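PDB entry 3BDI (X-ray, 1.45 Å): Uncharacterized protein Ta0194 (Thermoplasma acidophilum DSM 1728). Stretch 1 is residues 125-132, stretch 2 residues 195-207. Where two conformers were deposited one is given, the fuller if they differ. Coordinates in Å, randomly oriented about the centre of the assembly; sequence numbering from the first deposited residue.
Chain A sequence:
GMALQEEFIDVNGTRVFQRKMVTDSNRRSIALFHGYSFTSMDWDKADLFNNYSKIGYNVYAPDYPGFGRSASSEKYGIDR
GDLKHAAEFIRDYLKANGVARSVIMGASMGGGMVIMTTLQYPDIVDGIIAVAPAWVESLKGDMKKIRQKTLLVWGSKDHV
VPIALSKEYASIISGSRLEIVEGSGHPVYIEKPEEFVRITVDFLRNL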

# COMPACT_ATOMS: atom_id res chain seq x y z
N VAL A 125 -10.20 2.37 -6.43
CA VAL A 125 -9.29 2.99 -5.42
C VAL A 125 -10.01 4.11 -4.69
O VAL A 125 -10.41 5.09 -5.32
N ASP A 126 -10.22 3.95 -3.39
CA ASP A 126 -10.88 4.97 -2.54
C ASP A 126 -9.91 6.05 -2.03
O ASP A 126 -10.35 7.13 -1.59
N GLY A 127 -8.60 5.79 -2.08
CA GLY A 127 -7.56 6.67 -1.55
C GLY A 127 -6.24 5.94 -1.64
O GLY A 127 -6.23 4.70 -1.75
N ILE A 128 -5.15 6.70 -1.58
CA ILE A 128 -3.78 6.14 -1.68
C ILE A 128 -2.97 6.58 -0.47
O ILE A 128 -3.01 7.77 -0.09
N ILE A 129 -2.20 5.65 0.11
CA ILE A 129 -1.10 6.00 0.99
C ILE A 129 0.15 5.42 0.34
O ILE A 129 0.18 4.24 0.04
N ALA A 130 1.15 6.24 0.11
CA ALA A 130 2.39 5.79 -0.51
C ALA A 130 3.55 6.26 0.31
O ALA A 130 3.71 7.47 0.55
N VAL A 131 4.32 5.32 0.80
CA VAL A 131 5.46 5.57 1.65
C VAL A 131 6.71 5.51 0.78
O VAL A 131 7.16 4.43 0.40
N ALA A 132 7.25 6.69 0.43
CA ALA A 132 8.43 6.80 -0.43
C ALA A 132 8.35 5.85 -1.62
O ALA A 132 9.21 4.99 -1.83
N GLU A 195 4.49 7.50 15.07
CA GLU A 195 4.20 8.66 14.24
C GLU A 195 3.58 8.23 12.91
O GLU A 195 2.64 8.84 12.44
N PHE A 196 4.04 7.12 12.35
CA PHE A 196 3.41 6.54 11.19
C PHE A 196 1.92 6.29 11.41
O PHE A 196 1.09 6.62 10.53
N VAL A 197 1.57 5.67 12.54
CA VAL A 197 0.19 5.42 12.88
C VAL A 197 -0.56 6.72 13.07
O VAL A 197 -1.69 6.87 12.55
N ARG A 198 0.01 7.69 13.77
CA ARG A 198 -0.73 8.93 14.05
C ARG A 198 -1.12 9.61 12.74
O ARG A 198 -2.26 10.04 12.55
N ILE A 199 -0.17 9.70 11.82
CA ILE A 199 -0.37 10.40 10.56
C ILE A 199 -1.34 9.61 9.66
O ILE A 199 -2.26 10.19 9.04
N THR A 200 -1.16 8.29 9.52
CA THR A 200 -2.00 7.52 8.63
C THR A 200 -3.43 7.39 9.16
O THR A 200 -4.37 7.48 8.40
N VAL A 201 -3.60 7.22 10.46
CA VAL A 201 -4.93 7.20 11.05
C VAL A 201 -5.63 8.55 10.83
O VAL A 201 -6.83 8.59 10.52
N ASP A 202 -4.92 9.65 11.04
CA ASP A 202 -5.53 10.95 10.83
C ASP A 202 -6.01 11.12 9.37
O ASP A 202 -7.13 11.58 9.10
N PHE A 203 -5.17 10.73 8.39
CA PHE A 203 -5.56 10.77 7.01
C PHE A 203 -6.80 9.94 6.72
O PHE A 203 -7.73 10.37 6.06
N LEU A 204 -6.81 8.70 7.21
CA LEU A 204 -7.92 7.80 6.93
C LEU A 204 -9.20 8.28 7.60
O LEU A 204 -10.30 8.13 7.03
N ARG A 205 -9.10 8.84 8.80
CA ARG A 205 -10.31 9.33 9.47
C ARG A 205 -11.02 10.37 8.59
O ARG A 205 -12.24 10.45 8.53
N ASN A 206 -10.20 11.15 7.86
CA ASN A 206 -10.67 12.40 7.21
C ASN A 206 -10.85 12.24 5.73
O ASN A 206 -11.04 13.23 5.00
N LEU A 207 -10.83 10.98 5.30
CA LEU A 207 -10.99 10.64 3.88
C LEU A 207 -12.43 10.81 3.45
O LEU A 207 -13.37 10.27 4.05
OXT LEU A 207 -12.72 11.53 2.48

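The strand of residues 127-131 runs nearly antiparallel to the C-terminal helix 195-205, at 167° between their N-to-C directions, and the two axes approach to 10.4 Å. No hydrogen bond joins the two stretches; the fit is mostly one of apolar side chains, some packed on backbone atoms. Ile129 is the central bump. Its CA-to-CB bond points toward the helix, and with chi1 m and chi2 t the side chain reaches into a hollow lined by Thr200, Phe203 and Leu204. There Ile129 CD1 lies 4.1 Å from Thr200 CG2 and 4.2 Å from Leu204 CD2, while Ile129 CG1 comes within 3.9 Å of Phe203 CE2. Leu204 (m, t) sets out sideways, but its end comes nearer and forms one wall of the hollow.

Thr200 points its CB toward the strand and, in the p rotamer, offers its methyl to Ile129. Its hydroxyl turns back to its own helix, where Thr200 OG1 donates to Phe196 O at 2.8 Å, so the polar atom is satisfied without breaking the apolar contact.

At the far end of the strand, Val131 (t) also points toward the helix. Val131 CG2 meets Phe196 CE1 at 3.6 Å, near the plane of the ring and thus at its edge; Phe196, with chi1 t, starts sideways and brings its ring nearer.

At the other end, Gly127 leaves room for Leu207. Leu207 CD2 sits 4.2 Å from Gly127 CA and 3.8 Å from Asp126 O, and an ideal CB on Gly127 would fall only 2.8 Å from Leu207 CD2, a clash. Leu207 reaches this notch with chi1 t and chi2 p. Phe203, chi1 t, fills the space between Leu207 and Ile129, with Phe203 CZ 3.7 Å from Ile128 O. The side chain of Ile128 itself points away from the helix, leaving its backbone to make this contact.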

# COMPACT_ATOMS: atom_id res chain seq x y z
CB VAL A 125 -7.98 3.49 -6.06
CG1 VAL A 125 -7.06 4.10 -4.99
CG2 VAL A 125 -7.26 2.34 -6.79
CB ASP A 126 -11.53 4.34 -1.33
CG ASP A 126 -12.79 3.54 -1.65
OD1 ASP A 126 -13.45 3.85 -2.64
OD2 ASP A 126 -13.11 2.60 -0.87
CB ILE A 128 -3.05 6.72 -2.93
CG1 ILE A 128 -3.74 6.28 -4.22
CG2 ILE A 128 -1.55 6.30 -2.99
CD1 ILE A 128 -3.23 6.99 -5.45
CB ILE A 129 -1.23 5.39 2.41
CG1 ILE A 129 -2.51 5.91 3.11
CG2 ILE A 129 -0.02 5.77 3.26
CD1 ILE A 129 -2.82 5.27 4.45
CB ALA A 130 2.48 6.29 -1.95
CB VAL A 131 5.57 4.55 2.80
CG1 VAL A 131 6.60 5.00 3.87
CG2 VAL A 131 4.19 4.32 3.46
CB ALA A 132 9.73 6.65 0.35
CB GLU A 195 5.45 9.51 14.03
CG GLU A 195 5.23 10.84 13.37
CD GLU A 195 4.29 11.81 14.13
OE1 GLU A 195 3.80 11.54 15.26
OE2 GLU A 195 4.05 12.87 13.51
CB PHE A 196 4.13 5.27 10.74
CG PHE A 196 3.63 4.75 9.42
CD1 PHE A 196 4.16 5.22 8.25
CD2 PHE A 196 2.60 3.83 9.37
CE1 PHE A 196 3.66 4.79 7.02
CE2 PHE A 196 2.11 3.36 8.14
CZ PHE A 196 2.64 3.87 6.97
CB VAL A 197 0.09 4.54 14.10
CG1 VAL A 197 -1.32 4.53 14.68
CG2 VAL A 197 0.53 3.12 13.73
CB ARG A 198 0.13 9.86 14.89
CG ARG A 198 -0.63 11.08 15.41
CD ARG A 198 0.24 12.04 16.20
NE ARG A 198 1.21 12.74 15.36
CZ ARG A 198 0.92 13.70 14.48
NH1 ARG A 198 -0.33 14.13 14.33
NH2 ARG A 198 1.88 14.26 13.76
CB ILE A 199 0.97 10.63 9.82
CG1 ILE A 199 1.82 11.65 10.58
CG2 ILE A 199 0.73 11.05 8.34
CD1 ILE A 199 3.30 11.48 10.18
CB THR A 200 -1.43 6.15 8.25
OG1 THR A 200 -1.20 5.37 9.44
CG2 THR A 200 -0.14 6.31 7.36
CB VAL A 201 -4.88 6.80 12.54
CG1 VAL A 201 -6.22 7.11 13.26
CG2 VAL A 201 -4.53 5.31 12.67
CB ASP A 202 -4.55 12.04 11.19
CG ASP A 202 -5.15 13.37 11.11
OD1 ASP A 202 -5.96 13.74 12.00
OD2 ASP A 202 -4.86 14.02 10.11
CB PHE A 203 -4.38 10.29 6.15
CG PHE A 203 -4.70 10.12 4.69
CD1 PHE A 203 -4.79 11.21 3.83
CD2 PHE A 203 -4.89 8.87 4.13
CE1 PHE A 203 -5.10 11.02 2.52
CE2 PHE A 203 -5.18 8.71 2.81
CZ PHE A 203 -5.28 9.79 2.02
CB LEU A 204 -7.58 6.37 7.39
CG LEU A 204 -6.49 5.69 6.63
CD1 LEU A 204 -6.02 4.35 7.27
CD2 LEU A 204 -6.94 5.39 5.17
CB ARG A 205 -10.02 9.93 10.87
CG ARG A 205 -9.82 8.90 12.07
CD ARG A 205 -9.75 9.55 13.48
NE ARG A 205 -9.66 8.57 14.60
CZ ARG A 205 -10.69 7.95 15.20
NH1 ARG A 205 -11.97 8.13 14.83
NH2 ARG A 205 -10.42 7.12 16.20
CB ASN A 206 -9.70 13.53 7.54
CG ASN A 206 -9.86 13.98 8.95
OD1 ASN A 206 -10.94 14.33 9.34
ND2 ASN A 206 -8.79 13.91 9.74
CB LEU A 207 -10.44 9.21 3.59
CG LEU A 207 -10.13 8.83 2.14
CD1 LEU A 207 -9.25 9.81 1.45
CD2 LEU A 207 -9.44 7.47 2.13